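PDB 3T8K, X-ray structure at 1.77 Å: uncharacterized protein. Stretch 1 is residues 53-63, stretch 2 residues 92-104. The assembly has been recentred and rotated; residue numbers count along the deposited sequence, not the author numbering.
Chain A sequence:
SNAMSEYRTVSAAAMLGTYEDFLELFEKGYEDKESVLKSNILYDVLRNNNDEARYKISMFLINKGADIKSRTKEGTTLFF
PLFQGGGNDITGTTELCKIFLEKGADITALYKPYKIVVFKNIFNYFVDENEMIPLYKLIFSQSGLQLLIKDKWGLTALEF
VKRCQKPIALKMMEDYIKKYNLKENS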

ATOM      1  N   ALA A  53       8.149  14.345  -0.115  1.00 25.87           N
ATOM      2  CA  ALA A  53       7.062  14.828  -0.960  1.00 26.15           C
ATOM      3  C   ALA A  53       5.716  14.708  -0.242  1.00 27.75           C
ATOM      4  O   ALA A  53       4.941  15.658  -0.213  1.00 28.49           O
ATOM      5  CB  ALA A  53       7.041  14.071  -2.283  1.00 24.26           C
ATOM      6  N   ARG A  54       5.445  13.547   0.357  1.00 28.85           N
ATOM      7  CA  ARG A  54       4.169  13.323   1.032  1.00 22.44           C
ATOM      8  C   ARG A  54       3.898  14.392   2.078  1.00 28.52           C
ATOM      9  O   ARG A  54       2.783  14.900   2.198  1.00 26.08           O
ATOM     10  CB  ARG A  54       4.145  11.947   1.715  1.00 23.31           C
ATOM     11  CG  ARG A  54       2.776  11.556   2.242  1.00 27.38           C
ATOM     12  CD  ARG A  54       2.845  10.412   3.281  1.00 30.12           C
ATOM     13  NE  ARG A  54       3.578  10.826   4.481  1.00 37.52           N
ATOM     14  CZ  ARG A  54       3.483  10.236   5.674  1.00 37.28           C
ATOM     15  NH1 ARG A  54       2.680   9.194   5.846  1.00 42.35           N
ATOM     16  NH2 ARG A  54       4.189  10.690   6.697  1.00 31.64           N
ATOM     17  N   TYR A  55       4.922  14.698   2.868  1.00 28.28           N
ATOM     18  CA  TYR A  55       4.786  15.674   3.935  1.00 31.68           C
ATOM     19  C   TYR A  55       4.671  17.103   3.395  1.00 30.20           C
ATOM     20  O   TYR A  55       3.739  17.821   3.750  1.00 28.37           O
ATOM     21  CB  TYR A  55       5.953  15.554   4.921  1.00 33.94           C
ATOM     22  CG  TYR A  55       5.877  16.523   6.079  1.00 41.98           C
ATOM     23  CD1 TYR A  55       5.128  16.223   7.212  1.00 45.83           C
ATOM     24  CD2 TYR A  55       6.556  17.737   6.042  1.00 44.13           C
ATOM     25  CE1 TYR A  55       5.054  17.106   8.275  1.00 50.53           C
ATOM     26  CE2 TYR A  55       6.490  18.625   7.103  1.00 51.79           C
ATOM     27  CZ  TYR A  55       5.737  18.304   8.216  1.00 55.58           C
ATOM     28  OH  TYR A  55       5.667  19.181   9.276  1.00 60.70           O
ATOM     29  N   LYS A  56       5.610  17.508   2.540  1.00 30.72           N
ATOM     30  CA  LYS A  56       5.624  18.879   2.022  1.00 31.99           C
ATOM     31  C   LYS A  56       4.346  19.211   1.249  1.00 27.62           C
ATOM     32  O   LYS A  56       3.762  20.283   1.426  1.00 26.25           O
ATOM     33  CB  LYS A  56       6.851  19.115   1.136  1.00 35.32           C
ATOM     34  CG  LYS A  56       8.158  19.235   1.898  1.00 37.58           C
ATOM     35  CD  LYS A  56       9.340  19.344   0.951  1.00 40.97           C
ATOM     36  CE  LYS A  56      10.648  19.505   1.716  1.00 54.59           C
ATOM     37  NZ  LYS A  56      11.810  19.658   0.792  1.00 59.02           N
ATOM     38  N   ILE A  57       3.916  18.291   0.389  1.00 24.96           N
ATOM     39  CA  ILE A  57       2.687  18.499  -0.379  1.00 23.53           C
ATOM     40  C   ILE A  57       1.471  18.511   0.541  1.00 22.35           C
ATOM     41  O   ILE A  57       0.527  19.275   0.332  1.00 25.14           O
ATOM     42  CB  ILE A  57       2.497  17.404  -1.457  1.00 20.78           C
ATOM     43  CG1 ILE A  57       3.683  17.409  -2.423  1.00 27.81           C
ATOM     44  CG2 ILE A  57       1.177  17.593  -2.192  1.00 27.34           C
ATOM     45  CD1 ILE A  57       3.707  16.234  -3.385  1.00 26.64           C
ATOM     46  N   SER A  58       1.485  17.646   1.558  1.00 23.96           N
ATOM     47  CA  SER A  58       0.360  17.585   2.481  1.00 25.78           C
ATOM     48  C   SER A  58       0.215  18.895   3.232  1.00 28.95           C
ATOM     49  O   SER A  58      -0.884  19.443   3.338  1.00 26.31           O
ATOM     50  CB  SER A  58       0.523  16.435   3.483  1.00 27.32           C
ATOM     51  OG  SER A  58       0.201  15.192   2.888  1.00 27.42           O
HETATM   52  N   MSE A  59       1.330  19.383   3.768  1.00 30.45           N
HETATM   53  CA  MSE A  59       1.334  20.640   4.513  1.00 35.41           C
HETATM   54  C   MSE A  59       0.932  21.820   3.642  1.00 34.89           C
HETATM   55  O   MSE A  59       0.228  22.724   4.090  1.00 33.93           O
HETATM   56  CB  MSE A  59       2.704  20.886   5.132  1.00 41.98           C
HETATM   57  CG  MSE A  59       3.099  19.831   6.148  1.00 42.09           C
HETATM   58 SE   MSE A  59       2.015  19.884   7.789  1.00 55.53          SE
HETATM   59  CE  MSE A  59       0.274  19.328   7.138  1.00 64.07           C
ATOM     60  N   PHE A  60       1.384  21.808   2.396  1.00 29.99           N
ATOM     61  CA  PHE A  60       1.031  22.871   1.466  1.00 31.25           C
ATOM     62  C   PHE A  60      -0.484  22.925   1.270  1.00 31.34           C
ATOM     63  O   PHE A  60      -1.098  23.985   1.400  1.00 32.73           O
ATOM     64  CB  PHE A  60       1.746  22.666   0.133  1.00 28.30           C
ATOM     65  CG  PHE A  60       1.304  23.623  -0.951  1.00 26.90           C
ATOM     66  CD1 PHE A  60       1.951  24.833  -1.130  1.00 35.16           C
ATOM     67  CD2 PHE A  60       0.244  23.305  -1.780  1.00 27.06           C
ATOM     68  CE1 PHE A  60       1.551  25.717  -2.129  1.00 33.95           C
ATOM     69  CE2 PHE A  60      -0.165  24.181  -2.782  1.00 29.81           C
ATOM     70  CZ  PHE A  60       0.491  25.392  -2.954  1.00 31.75           C
ATOM     71  N   LEU A  61      -1.079  21.775   0.971  1.00 28.57           N
ATOM     72  CA  LEU A  61      -2.519  21.684   0.727  1.00 28.52           C
ATOM     73  C   LEU A  61      -3.345  21.972   1.963  1.00 27.36           C
ATOM     74  O   LEU A  61      -4.338  22.688   1.895  1.00 31.02           O
ATOM     75  CB  LEU A  61      -2.894  20.304   0.183  1.00 26.25           C
ATOM     76  CG  LEU A  61      -2.455  20.085  -1.266  1.00 27.48           C
ATOM     77  CD1 LEU A  61      -2.666  18.645  -1.686  1.00 23.40           C
ATOM     78  CD2 LEU A  61      -3.196  21.041  -2.195  1.00 28.02           C
ATOM     79  N   ILE A  62      -2.957  21.387   3.093  1.00 23.25           N
ATOM     80  CA  ILE A  62      -3.654  21.676   4.335  1.00 29.99           C
ATOM     81  C   ILE A  62      -3.655  23.175   4.630  1.00 30.71           C
ATOM     82  O   ILE A  62      -4.683  23.739   5.009  1.00 32.98           O
ATOM     83  CB  ILE A  62      -3.067  20.894   5.524  1.00 27.48           C
ATOM     84  CG1 ILE A  62      -3.371  19.408   5.349  1.00 28.34           C
ATOM     85  CG2 ILE A  62      -3.653  21.401   6.836  1.00 31.24           C
ATOM     86  CD1 ILE A  62      -2.693  18.531   6.359  1.00 32.72           C
ATOM     87  N   ASN A  63      -2.506  23.819   4.449  1.00 31.63           N
ATOM     88  CA  ASN A  63      -2.409  25.260   4.681  1.00 37.06           C
ATOM     89  C   ASN A  63      -3.245  26.092   3.704  1.00 34.52           C
ATOM     90  O   ASN A  63      -3.644  27.211   4.025  1.00 36.30           O
ATOM     91  CB  ASN A  63      -0.946  25.726   4.685  1.00 41.17           C
ATOM     92  CG  ASN A  63      -0.166  25.198   5.890  1.00 55.41           C
ATOM     93  OD1 ASN A  63      -0.751  24.748   6.880  1.00 53.75           O
ATOM     94  ND2 ASN A  63       1.161  25.255   5.805  1.00 60.15           N
ATOM     95  N   GLY A  92       6.951  12.723  10.769  1.00 24.88           N
ATOM     96  CA  GLY A  92       6.033  13.325   9.816  1.00 24.06           C
ATOM     97  C   GLY A  92       4.616  12.797   9.928  1.00 32.90           C
ATOM     98  O   GLY A  92       3.648  13.554   9.906  1.00 28.58           O
ATOM     99  N   THR A  93       4.495  11.483  10.057  1.00 29.24           N
ATOM    100  CA  THR A  93       3.201  10.838  10.191  1.00 25.91           C
ATOM    101  C   THR A  93       2.497  11.300  11.465  1.00 29.65           C
ATOM    102  O   THR A  93       1.290  11.515  11.471  1.00 25.29           O
ATOM    103  CB  THR A  93       3.377   9.312  10.174  1.00 26.67           C
ATOM    104  OG1 THR A  93       3.855   8.922   8.883  1.00 25.95           O
ATOM    105  CG2 THR A  93       2.065   8.585  10.488  1.00 24.74           C
ATOM    106  N   THR A  94       3.257  11.448  12.544  1.00 24.07           N
ATOM    107  CA  THR A  94       2.690  11.910  13.800  1.00 23.57           C
ATOM    108  C   THR A  94       2.145  13.324  13.654  1.00 29.45           C
ATOM    109  O   THR A  94       1.013  13.604  14.044  1.00 29.56           O
ATOM    110  CB  THR A  94       3.732  11.880  14.915  1.00 28.09           C
ATOM    111  OG1 THR A  94       4.208  10.538  15.063  1.00 27.20           O
ATOM    112  CG2 THR A  94       3.122  12.345  16.231  1.00 29.87           C
ATOM    113  N   GLU A  95       2.971  14.204  13.094  1.00 28.20           N
ATOM    114  CA  GLU A  95       2.594  15.592  12.833  1.00 30.92           C
ATOM    115  C   GLU A  95       1.311  15.694  12.007  1.00 25.04           C
ATOM    116  O   GLU A  95       0.408  16.470  12.336  1.00 28.59           O
ATOM    117  CB  GLU A  95       3.738  16.315  12.119  1.00 41.88           C
ATOM    118  CG  GLU A  95       4.277  17.512  12.875  1.00 56.62           C
ATOM    119  CD  GLU A  95       3.237  18.596  13.060  1.00 65.44           C
ATOM    120  OE1 GLU A  95       2.810  19.185  12.047  1.00 69.77           O
ATOM    121  OE2 GLU A  95       2.842  18.853  14.217  1.00 71.53           O
ATOM    122  N   LEU A  96       1.235  14.921  10.926  1.00 26.23           N
ATOM    123  CA  LEU A  96       0.048  14.919  10.077  1.00 24.99           C
ATOM    124  C   LEU A  96      -1.183  14.393  10.831  1.00 25.25           C
ATOM    125  O   LEU A  96      -2.284  14.936  10.687  1.00 24.84           O
ATOM    126  CB  LEU A  96       0.284  14.111   8.794  1.00 23.67           C
ATOM    127  CG  LEU A  96       1.237  14.737   7.771  1.00 22.56           C
ATOM    128  CD1 LEU A  96       1.508  13.783   6.603  1.00 22.46           C
ATOM    129  CD2 LEU A  96       0.668  16.041   7.261  1.00 24.87           C
ATOM    130  N   CYS A  97      -1.006  13.338  11.623  1.00 24.20           N
ATOM    131  CA  CYS A  97      -2.107  12.849  12.458  1.00 23.32           C
ATOM    132  C   CYS A  97      -2.596  13.941  13.413  1.00 24.88           C
ATOM    133  O   CYS A  97      -3.796  14.171  13.537  1.00 26.24           O
ATOM    134  CB  CYS A  97      -1.711  11.590  13.244  1.00 27.64           C
ATOM    135  SG  CYS A  97      -3.033  10.909  14.323  1.00 24.79           S
ATOM    136  N   LYS A  98      -1.669  14.614  14.092  1.00 24.15           N
ATOM    137  CA  LYS A  98      -2.043  15.698  14.991  1.00 26.84           C
ATOM    138  C   LYS A  98      -2.883  16.760  14.276  1.00 24.38           C
ATOM    139  O   LYS A  98      -3.889  17.237  14.801  1.00 26.47           O
ATOM    140  CB  LYS A  98      -0.794  16.352  15.589  1.00 28.39           C
ATOM    141  CG  LYS A  98      -1.071  17.553  16.475  1.00 35.51           C
ATOM    142  CD  LYS A  98       0.174  17.927  17.278  1.00 43.98           C
ATOM    143  CE  LYS A  98       0.872  19.142  16.712  1.00 52.43           C
ATOM    144  NZ  LYS A  98       0.371  20.406  17.334  1.00 54.97           N
ATOM    145  N   ILE A  99      -2.451  17.144  13.085  1.00 23.90           N
ATOM    146  CA  ILE A  99      -3.134  18.198  12.344  1.00 24.42           C
ATOM    147  C   ILE A  99      -4.512  17.743  11.873  1.00 26.30           C
ATOM    148  O   ILE A  99      -5.479  18.504  11.934  1.00 25.69           O
ATOM    149  CB  ILE A  99      -2.287  18.666  11.152  1.00 28.19           C
ATOM    150  CG1 ILE A  99      -1.036  19.389  11.662  1.00 28.40           C
ATOM    151  CG2 ILE A  99      -3.092  19.583  10.243  1.00 33.68           C
ATOM    152  CD1 ILE A  99      -0.031  19.654  10.572  1.00 39.59           C
ATOM    153  N   PHE A 100      -4.607  16.502  11.404  1.00 26.75           N
ATOM    154  CA  PHE A 100      -5.896  15.974  10.972  1.00 23.73           C
ATOM    155  C   PHE A 100      -6.891  15.979  12.130  1.00 28.84           C
ATOM    156  O   PHE A 100      -8.063  16.310  11.947  1.00 28.96           O
ATOM    157  CB  PHE A 100      -5.775  14.556  10.415  1.00 19.71           C
ATOM    158  CG  PHE A 100      -5.064  14.470   9.099  1.00 24.78           C
ATOM    159  CD1 PHE A 100      -4.766  15.606   8.371  1.00 28.93           C
ATOM    160  CD2 PHE A 100      -4.705  13.239   8.580  1.00 26.13           C
ATOM    161  CE1 PHE A 100      -4.114  15.518   7.144  1.00 31.22           C
ATOM    162  CE2 PHE A 100      -4.054  13.146   7.353  1.00 27.63           C
ATOM    163  CZ  PHE A 100      -3.752  14.284   6.644  1.00 29.84           C
ATOM    164  N   LEU A 101      -6.432  15.588  13.320  1.00 27.95           N
ATOM    165  CA  LEU A 101      -7.296  15.577  14.492  1.00 27.72           C
ATOM    166  C   LEU A 101      -7.739  16.986  14.867  1.00 29.81           C
ATOM    167  O   LEU A 101      -8.906  17.214  15.187  1.00 30.88           O
ATOM    168  CB  LEU A 101      -6.604  14.903  15.682  1.00 26.69           C
ATOM    169  CG  LEU A 101      -6.384  13.396  15.544  1.00 24.79           C
ATOM    170  CD1 LEU A 101      -5.596  12.826  16.732  1.00 26.01           C
ATOM    171  CD2 LEU A 101      -7.713  12.669  15.410  1.00 28.68           C
ATOM    172  N   GLU A 102      -6.805  17.931  14.834  1.00 30.49           N
ATOM    173  CA  GLU A 102      -7.109  19.308  15.192  1.00 31.80           C
ATOM    174  C   GLU A 102      -8.117  19.908  14.224  1.00 34.02           C
ATOM    175  O   GLU A 102      -8.921  20.759  14.603  1.00 35.23           O
ATOM    176  CB  GLU A 102      -5.833  20.154  15.232  1.00 34.71           C
ATOM    177  CG  GLU A 102      -4.897  19.775  16.369  1.00 45.19           C
ATOM    178  CD  GLU A 102      -3.545  20.457  16.281  1.00 54.01           C
ATOM    179  OE1 GLU A 102      -3.193  20.951  15.187  1.00 53.88           O
ATOM    180  OE2 GLU A 102      -2.833  20.492  17.312  1.00 58.60           O
ATOM    181  N   LYS A 103      -8.072  19.458  12.975  1.00 30.24           N
ATOM    182  CA  LYS A 103      -8.944  20.006  11.947  1.00 34.15           C
ATOM    183  C   LYS A 103     -10.200  19.169  11.733  1.00 33.09           C
ATOM    184  O   LYS A 103     -10.914  19.355  10.752  1.00 34.83           O
ATOM    185  CB  LYS A 103      -8.176  20.232  10.641  1.00 36.27           C
ATOM    186  CG  LYS A 103      -7.142  21.344  10.763  1.00 45.51           C
ATOM    187  CD  LYS A 103      -6.604  21.782   9.410  1.00 48.33           C
ATOM    188  CE  LYS A 103      -5.674  22.983   9.556  1.00 54.17           C
ATOM    189  NZ  LYS A 103      -6.388  24.225   9.987  1.00 56.72           N
ATOM    190  N   GLY A 104     -10.458  18.246  12.657  1.00 33.85           N
ATOM    191  CA  GLY A 104     -11.742  17.571  12.723  1.00 37.01           C
ATOM    192  C   GLY A 104     -11.909  16.247  11.994  1.00 37.38           C
ATOM    193  O   GLY A 104     -13.023  15.735  11.901  1.00 38.05           O
TER

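Two helices, 53-63 and 92-102, run nearly parallel, their axes inclined by 21° and 10.6 Å apart at closest approach; together the stretches bury 502 Å². The only hydrogen bonds between them come from Arg 54, whose long side chain (t, t, p) carries its guanidinium to Thr 93. Arg 54 NH2 donates to Thr 93 OG1 at 2.8 Å with a nearly straight 160° geometry, and Arg 54 NH1 to the same OG1 at 3.3 Å and a more bent 135°. The hydroxyl lies near the guanidinium plane, where the N-H bonds point, while Leu 96 CD1 covers one face. Thr 93 OG1 is also hydrogen-bonded elsewhere in the structure. Arg 54 NH2 and Thr 93 N, 3.5 Å apart, are both donors and do not bond.

Further along the helices the contact is mostly apolar. Leu 96 is the knob, set among Arg 54, Tyr 55, Ser 58 and Met 59. Ser 58 OG donates to Arg 54 O at 2.7 Å, so this donor is satisfied within its own helix; Ser 58 CB lies 3.8 Å from Leu 96 CD2. Met 59, a selenomethionine, places its SE 3.5 Å from Ile 99 CD1, and Ile 62 CD1 meets the edge of the Phe 100 ring, 3.4 Å from Phe 100 CE1. Gly 92 has no side chain, and Tyr 55 CD1 packs 4.0 Å from Gly 92 CA.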